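One contact in two related proteins. Structure 1 is glutathione S-transferase from Pseudomonas protegens, which probably acts as a glutathione transferase and binds two glutathione molecules: PDB 4IKH (chain A, 2.10 Å), residues Gly133-Phe138 and Arg154-Ala159. Structure 2 is glutathione S-transferase, N-terminal domain protein from Pseudomonas putida: PDB 4NAX (chain B, 1.30 Å), residues Gly131-Phe136 and Arg152-Ser157. One frame, after least-squares fit of the local backbone (RMSD 0.16 Å); residues are numbered along the deposited sequences.

Structure 1 (4IKH); sequences GQVGFF and RYVNEA. With GSH (glutathione), chain C.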
loop_
_atom_site.group_PDB
_atom_site.type_symbol
_atom_site.label_atom_id
_atom_site.label_comp_id
_atom_site.label_asym_id
_atom_site.label_seq_id
_atom_site.Cartn_x
_atom_site.Cartn_y
_atom_site.Cartn_z
ATOM N N GLY A 133 9.095 -5.884 7.076
ATOM C CA GLY A 133 9.867 -4.827 7.711
ATOM C C GLY A 133 9.895 -4.970 9.223
ATOM O O GLY A 133 10.924 -4.721 9.860
ATOM N N GLN A 134 8.771 -5.382 9.806
ATOM C CA GLN A 134 8.730 -5.600 11.246
ATOM C C GLN A 134 9.570 -6.826 11.646
ATOM O O GLN A 134 10.185 -6.841 12.719
ATOM C CB GLN A 134 7.291 -5.747 11.739
ATOM C CG GLN A 134 6.400 -4.529 11.448
ATOM C CD GLN A 134 7.173 -3.224 11.456
ATOM O OE1 GLN A 134 7.385 -2.615 10.406
ATOM N NE2 GLN A 134 7.616 -2.798 12.638
ATOM N N VAL A 135 9.608 -7.851 10.795
ATOM C CA VAL A 135 10.448 -9.013 11.088
ATOM C C VAL A 135 11.911 -8.570 11.146
ATOM O O VAL A 135 12.675 -9.005 12.021
ATOM C CB VAL A 135 10.297 -10.147 10.038
ATOM C CG1 VAL A 135 11.268 -11.265 10.336
ATOM C CG2 VAL A 135 8.891 -10.689 10.030
ATOM N N GLY A 136 12.300 -7.696 10.217
ATOM C CA GLY A 136 13.651 -7.158 10.208
ATOM C C GLY A 136 14.009 -6.384 11.473
ATOM O O GLY A 136 15.120 -6.512 11.997
ATOM N N PHE A 137 13.079 -5.582 11.978
ATOM C CA PHE A 137 13.352 -4.850 13.207
ATOM C C PHE A 137 13.598 -5.814 14.365
ATOM O O PHE A 137 14.585 -5.684 15.096
ATOM C CB PHE A 137 12.215 -3.882 13.555
ATOM C CG PHE A 137 12.438 -3.130 14.852
ATOM C CD1 PHE A 137 13.307 -2.052 14.904
ATOM C CD2 PHE A 137 11.791 -3.520 16.020
ATOM C CE1 PHE A 137 13.522 -1.356 16.101
ATOM C CE2 PHE A 137 11.998 -2.834 17.219
ATOM C CZ PHE A 137 12.866 -1.757 17.257
ATOM N N PHE A 138 12.719 -6.798 14.519
ATOM C CA PHE A 138 12.800 -7.705 15.663
ATOM C C PHE A 138 13.803 -8.860 15.551
ATOM O O PHE A 138 14.014 -9.582 16.526
ATOM C CB PHE A 138 11.408 -8.231 16.028
ATOM C CG PHE A 138 10.519 -7.183 16.624
ATOM C CD1 PHE A 138 10.783 -6.674 17.892
ATOM C CD2 PHE A 138 9.440 -6.677 15.914
ATOM C CE1 PHE A 138 9.974 -5.685 18.446
ATOM C CE2 PHE A 138 8.627 -5.694 16.462
ATOM C CZ PHE A 138 8.894 -5.199 17.733
ATOM N N ARG A 154 4.840 -12.583 16.561
ATOM C CA ARG A 154 3.654 -12.011 15.925
ATOM C C ARG A 154 3.919 -11.712 14.451
ATOM O O ARG A 154 3.095 -12.022 13.578
ATOM C CB ARG A 154 3.243 -10.717 16.648
ATOM C CG ARG A 154 2.295 -9.821 15.856
ATOM C CD ARG A 154 1.728 -8.687 16.721
ATOM N NE ARG A 154 1.026 -7.678 15.925
ATOM C CZ ARG A 154 -0.226 -7.805 15.487
ATOM N NH1 ARG A 154 -0.925 -8.903 15.760
ATOM N NH2 ARG A 154 -0.785 -6.834 14.774
ATOM N N TYR A 155 5.071 -11.102 14.178
ATOM C CA TYR A 155 5.415 -10.702 12.814
ATOM C C TYR A 155 6.001 -11.838 11.958
ATOM O O TYR A 155 5.856 -11.832 10.739
ATOM C CB TYR A 155 6.317 -9.470 12.845
ATOM C CG TYR A 155 5.600 -8.320 13.520
ATOM C CD1 TYR A 155 4.496 -7.732 12.917
ATOM C CD2 TYR A 155 5.986 -7.860 14.776
ATOM C CE1 TYR A 155 3.808 -6.700 13.521
ATOM C CE2 TYR A 155 5.294 -6.817 15.398
ATOM C CZ TYR A 155 4.207 -6.250 14.759
ATOM O OH TYR A 155 3.493 -5.233 15.341
ATOM N N VAL A 156 6.656 -12.802 12.597
ATOM C CA VAL A 156 7.076 -14.016 11.898
ATOM C C VAL A 156 5.833 -14.764 11.436
ATOM O O VAL A 156 5.717 -15.145 10.267
ATOM C CB VAL A 156 7.949 -14.894 12.801
ATOM C CG1 VAL A 156 8.100 -16.330 12.230
ATOM C CG2 VAL A 156 9.304 -14.238 12.980
ATOM N N ASN A 157 4.884 -14.935 12.351
ATOM C CA ASN A 157 3.631 -15.612 12.036
ATOM C C ASN A 157 2.821 -14.909 10.962
ATOM O O ASN A 157 2.159 -15.566 10.155
ATOM C CB ASN A 157 2.795 -15.822 13.303
ATOM C CG ASN A 157 3.284 -17.005 14.124
ATOM O OD1 ASN A 157 4.113 -17.786 13.656
ATOM N ND2 ASN A 157 2.766 -17.152 15.342
ATOM N N GLU A 158 2.863 -13.576 10.949
ATOM C CA GLU A 158 2.156 -12.832 9.911
ATOM C C GLU A 158 2.872 -13.000 8.578
ATOM O O GLU A 158 2.241 -13.139 7.533
ATOM C CB GLU A 158 2.024 -11.348 10.289
ATOM C CG GLU A 158 1.468 -10.457 9.191
ATOM C CD GLU A 158 0.069 -10.849 8.731
ATOM O OE1 GLU A 158 -0.624 -11.609 9.441
ATOM O OE2 GLU A 158 -0.341 -10.383 7.652
ATOM N N ALA A 159 4.198 -12.996 8.628
ATOM C CA ALA A 159 5.005 -13.212 7.437
ATOM C C ALA A 159 4.720 -14.603 6.843
ATOM O O ALA A 159 4.583 -14.755 5.616
ATOM C CB ALA A 159 6.484 -13.048 7.779
HETATM N N1 GSH C . -5.966 -10.162 13.789
HETATM C CA1 GSH C . -5.007 -9.640 12.888
HETATM C C1 GSH C . -3.949 -8.883 13.630
HETATM O O11 GSH C . -3.769 -9.084 14.869
HETATM O O12 GSH C . -3.228 -8.038 13.017
HETATM C CB1 GSH C . -5.699 -8.726 11.935
HETATM C CG1 GSH C . -6.410 -7.583 12.670
HETATM C CD1 GSH C . -6.642 -6.523 11.614
HETATM O OE1 GSH C . -6.886 -6.889 10.483
HETATM N N2 GSH C . -6.546 -5.092 11.925
HETATM C CA2 GSH C . -6.756 -4.126 10.882
HETATM C C2 GSH C . -5.409 -3.620 10.379
HETATM O O2 GSH C . -4.472 -3.450 11.178
HETATM C CB2 GSH C . -7.556 -2.973 11.397
HETATM S SG2 GSH C . -9.187 -3.485 11.858
HETATM N N3 GSH C . -5.169 -3.320 8.971
HETATM C CA3 GSH C . -3.847 -2.833 8.571
HETATM C C3 GSH C . -3.875 -2.091 7.266
HETATM O O31 GSH C . -4.930 -1.576 6.827
HETATM O O32 GSH C . -2.830 -1.968 6.588
#
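Tyr155 CG sits anti to its own carbonyl carbon (chi1 -60°), which brings the phenol ring alongside Gln134 of the facing helix. Gln134 CB lies over one ring face as a CH-pi contact, 3.7 Å from the Tyr155 ring centroid; Arg154 CG covers the opposite face. Val135, its CG2 anti to the carbonyl carbon, drives that methyl against segment 154-159, 3.3 Å from Tyr155 O and 4.1 Å from Ala159 CB. Farther along segment 133-138, Phe138 CE2 meets Tyr155 CE2 at 3.7 Å; the rings touch at their rims, neither over the other's face, planes nearly parallel. Arg154 runs extended to a glutathione carboxylate, with NH1 giving a hydrogen bond to O11 (3.0 Å) and NH2 one to O12 (3.2 Å); Asn32 of the second subunit also holds this ligand. The buried segments, on helices 111-140 and 150-170 of the helical C-terminal GST domain, run roughly antiparallel, their axes at 145°. They lie at the dimer interface, where Tyr155 OH hydrogen-bonds Gln134 of the second subunit.

Comparison
Among the bonds of the two segments, one is found in structure 2 alone: Ser157(B) OG to Tyr153(B) O, 2.9 Å, for which Ala159(A) has no polar atom. The hydroxyl at this buried position thus finds an acceptor one turn back in its own helix, and the two segments face each other without a new polar link between them. The arginine end is occupied in both crystals. Arg154(A) touches glutathione and Arg152(B) touches glutathione disulfide, bound wholly or partly at the same place, and the two arginine side chains keep their position.

In the packing, the CB atoms of Ala159(A) and Ser157(B) coincide within the error, and each still rests on the facing valine: Ala159(A) CB is 4.1 Å from Val135(A) CG2, and Ser157(B) CB is 4.0 Å from Val133(B) CG2. Both CB atoms also stay close to the carbonyl oxygens of Tyr155(A) and Tyr153(B). Val135(A), Phe138(A), Tyr155(A) and Val156(A) hold the same places as Val133(B), Phe136(B), Tyr153(B) and Val154(B), so the hydroxyl is taken up with no resolvable shift of these side chains. What the exchange adds is OG of Ser157(B) itself, which has no counterpart in the side chain of Ala159(A).

Structure 2 (4NAX); sequences GQVGFF and RYVNES. With GDS (oxidized glutathione disulfide), chain D.
With chi1 at -60°, the ring of Tyr153 stands anti to the carbonyl carbon, alongside Gln132; Ser157 OG has the same setting (chi1 -66°), which points it at Tyr153 O, one turn back. Gln132 CB lies over one ring face as a CH-pi contact, 3.8 Å from the Tyr153 ring centroid; Arg152 CG covers the opposite face. Tyr153 OH hydrogen-bonds Gln132 of the second subunit. Val133, its CG2 anti to the carbonyl carbon, presses that methyl on segment 152-157, 3.4 Å from Tyr153 O, 4.0 Å from Ser157 CB and, closely, 3.3 Å from Ser157 OG. Ser157 OG donates to Tyr153 O at 2.9 Å, tilted from the carbonyl plane; Ser157 N reaches this oxygen from the other face. Two donors thus grip the carbonyl, satisfying the buried hydroxyl. Phe136 CE2 meets Tyr153 CD2 at 3.8 Å; the rings touch at their rims, neither over the other's face, planes nearly parallel. Extended Arg152 hydrogen-bonds a glutathione disulfide carboxylate, NH1 to OE7 (3.0 Å) and NH2 to OE8 (3.0 Å); Asn30 of the second subunit also binds this ligand.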
loop_
_atom_site.group_PDB
_atom_site.type_symbol
_atom_site.label_atom_id
_atom_site.label_comp_id
_atom_site.label_asym_id
_atom_site.label_seq_id
_atom_site.Cartn_x
_atom_site.Cartn_y
_atom_site.Cartn_z
ATOM N N GLY B 131 9.025 -5.909 7.066
ATOM C CA GLY B 131 9.860 -4.907 7.695
ATOM C C GLY B 131 9.902 -5.047 9.209
ATOM O O GLY B 131 10.936 -4.788 9.824
ATOM N N GLN B 132 8.796 -5.463 9.830
ATOM C CA GLN B 132 8.797 -5.674 11.273
ATOM C C GLN B 132 9.610 -6.904 11.665
ATOM O O GLN B 132 10.222 -6.913 12.730
ATOM C CB GLN B 132 7.388 -5.762 11.858
ATOM C CG GLN B 132 6.454 -4.597 11.534
ATOM C CD GLN B 132 7.156 -3.271 11.518
ATOM O OE1 GLN B 132 7.697 -2.826 12.532
ATOM N NE2 GLN B 132 7.159 -2.627 10.371
ATOM N N VAL B 133 9.623 -7.941 10.825
ATOM C CA VAL B 133 10.525 -9.065 11.066
ATOM C C VAL B 133 11.973 -8.557 11.062
ATOM O O VAL B 133 12.776 -8.956 11.903
ATOM C CB VAL B 133 10.340 -10.202 10.058
ATOM C CG1 VAL B 133 11.400 -11.284 10.248
ATOM C CG2 VAL B 133 8.940 -10.794 10.230
ATOM N N GLY B 134 12.315 -7.675 10.124
ATOM C CA GLY B 134 13.636 -7.094 10.122
ATOM C C GLY B 134 13.929 -6.398 11.447
ATOM O O GLY B 134 15.003 -6.587 12.043
ATOM N N PHE B 135 12.981 -5.614 11.951
ATOM C CA PHE B 135 13.218 -4.923 13.215
ATOM C C PHE B 135 13.477 -5.900 14.364
ATOM O O PHE B 135 14.407 -5.700 15.155
ATOM C CB PHE B 135 12.071 -3.994 13.604
ATOM C CG PHE B 135 12.368 -3.219 14.849
ATOM C CD1 PHE B 135 13.343 -2.228 14.829
ATOM C CD2 PHE B 135 11.764 -3.540 16.056
ATOM C CE1 PHE B 135 13.689 -1.558 15.991
ATOM C CE2 PHE B 135 12.101 -2.868 17.212
ATOM C CZ PHE B 135 13.059 -1.878 17.179
ATOM N N PHE B 136 12.652 -6.942 14.459
ATOM C CA PHE B 136 12.681 -7.870 15.592
ATOM C C PHE B 136 13.638 -9.048 15.467
ATOM O O PHE B 136 13.810 -9.817 16.423
ATOM C CB PHE B 136 11.263 -8.343 15.937
ATOM C CG PHE B 136 10.420 -7.267 16.572
ATOM C CD1 PHE B 136 10.705 -6.828 17.866
ATOM C CD2 PHE B 136 9.378 -6.666 15.888
ATOM C CE1 PHE B 136 9.968 -5.832 18.451
ATOM C CE2 PHE B 136 8.624 -5.664 16.476
ATOM C CZ PHE B 136 8.913 -5.252 17.765
ATOM N N ARG B 152 4.759 -12.497 16.578
ATOM C CA ARG B 152 3.598 -11.912 15.892
ATOM C C ARG B 152 3.931 -11.626 14.434
ATOM O O ARG B 152 3.189 -11.996 13.522
ATOM C CB ARG B 152 3.149 -10.629 16.605
ATOM C CG ARG B 152 2.121 -9.776 15.877
ATOM C CD ARG B 152 1.672 -8.590 16.729
ATOM N NE ARG B 152 0.779 -7.661 16.042
ATOM C CZ ARG B 152 -0.530 -7.826 15.843
ATOM N NH1 ARG B 152 -1.165 -8.917 16.279
ATOM N NH2 ARG B 152 -1.220 -6.878 15.203
ATOM N N TYR B 153 5.048 -10.947 14.201
ATOM C CA TYR B 153 5.419 -10.526 12.849
ATOM C C TYR B 153 5.984 -11.671 11.995
ATOM O O TYR B 153 5.719 -11.747 10.788
ATOM C CB TYR B 153 6.309 -9.259 12.880
ATOM C CG TYR B 153 5.534 -8.140 13.554
ATOM C CD1 TYR B 153 4.393 -7.630 12.971
ATOM C CD2 TYR B 153 5.878 -7.677 14.799
ATOM C CE1 TYR B 153 3.622 -6.681 13.594
ATOM C CE2 TYR B 153 5.107 -6.731 15.443
ATOM C CZ TYR B 153 3.980 -6.238 14.845
ATOM O OH TYR B 153 3.215 -5.328 15.534
ATOM N N VAL B 154 6.683 -12.605 12.628
ATOM C CA VAL B 154 7.126 -13.809 11.937
ATOM C C VAL B 154 5.919 -14.641 11.481
ATOM O O VAL B 154 5.842 -15.083 10.334
ATOM C CB VAL B 154 8.063 -14.653 12.820
ATOM C CG1 VAL B 154 8.293 -16.044 12.245
ATOM C CG2 VAL B 154 9.371 -13.904 12.984
ATOM N N ASN B 155 4.977 -14.888 12.388
ATOM C CA ASN B 155 3.805 -15.672 12.057
ATOM C C ASN B 155 2.986 -14.998 10.969
ATOM O O ASN B 155 2.494 -15.658 10.053
ATOM C CB ASN B 155 2.982 -15.945 13.306
ATOM C CG ASN B 155 3.632 -16.996 14.198
ATOM O OD1 ASN B 155 4.348 -17.878 13.718
ATOM N ND2 ASN B 155 3.415 -16.889 15.506
ATOM N N GLU B 156 2.847 -13.677 11.042
ATOM C CA GLU B 156 2.112 -12.966 9.998
ATOM C C GLU B 156 2.837 -13.032 8.658
ATOM O O GLU B 156 2.207 -13.197 7.608
ATOM C CB GLU B 156 1.826 -11.535 10.421
ATOM C CG GLU B 156 1.167 -10.683 9.364
ATOM C CD GLU B 156 -0.188 -11.179 8.886
ATOM O OE1 GLU B 156 -0.777 -12.130 9.468
ATOM O OE2 GLU B 156 -0.656 -10.626 7.872
ATOM N N SER B 157 4.165 -12.927 8.684
ATOM C CA SER B 157 4.946 -13.035 7.459
ATOM C C SER B 157 4.839 -14.420 6.842
ATOM O O SER B 157 4.747 -14.553 5.628
ATOM C CB SER B 157 6.405 -12.645 7.722
ATOM O OG SER B 157 6.476 -11.269 8.064
HETATM N N1 GDS D . -4.699 -4.067 3.191
HETATM C CA1 GDS D . -6.032 -4.608 3.484
HETATM C C1 GDS D . -7.063 -3.689 2.888
HETATM O OE1 GDS D . -8.144 -4.162 2.473
HETATM O OE2 GDS D . -6.801 -2.474 2.817
HETATM C CB1 GDS D . -6.238 -4.704 5.006
HETATM C CG1 GDS D . -7.557 -5.375 5.336
HETATM C CD1 GDS D . -7.697 -5.715 6.803
HETATM O O1 GDS D . -6.802 -5.487 7.616
HETATM N N2 GDS D . -8.864 -6.269 7.132
HETATM C CA2 GDS D . -9.171 -6.723 8.488
HETATM C C2 GDS D . -9.465 -8.204 8.482
HETATM O O2 GDS D . -10.252 -8.659 7.651
HETATM C CB2 GDS D . -10.373 -5.964 9.047
HETATM S SG2 GDS D . -10.180 -4.191 9.124
HETATM N N3 GDS D . -8.901 -8.948 9.426
HETATM C CA3 GDS D . -9.204 -10.372 9.558
HETATM C C3 GDS D . -8.084 -11.173 10.136
HETATM O OE3 GDS D . -7.000 -10.594 10.424
HETATM O OE4 GDS D . -8.301 -12.396 10.307
HETATM N N4 GDS D . -5.399 -3.637 9.443
HETATM C CA4 GDS D . -4.141 -3.045 9.016
HETATM C C4 GDS D . -4.203 -2.288 7.706
HETATM O OE5 GDS D . -5.284 -1.776 7.372
HETATM O OE6 GDS D . -3.139 -2.166 7.064
HETATM C C5 GDS D . -5.731 -3.757 10.724
HETATM O O5 GDS D . -5.012 -3.357 11.633
HETATM C CA5 GDS D . -7.072 -4.380 11.012
HETATM N N5 GDS D . -7.017 -5.227 12.188
HETATM C CB5 GDS D . -8.111 -3.268 11.219
HETATM S SG5 GDS D . -9.807 -3.850 11.261
HETATM C CA6 GDS D . -5.196 -8.829 12.976
HETATM C C6 GDS D . -4.278 -8.479 14.128
HETATM O OE7 GDS D . -3.785 -9.386 14.836
HETATM O OE8 GDS D . -4.031 -7.272 14.347
HETATM N N6 GDS D . -5.022 -10.218 12.583
HETATM C CB6 GDS D . -6.662 -8.688 13.386
HETATM C CG6 GDS D . -7.138 -7.248 13.481
HETATM C CD6 GDS D . -7.102 -6.552 12.132
HETATM O O6 GDS D . -7.172 -7.168 11.066
#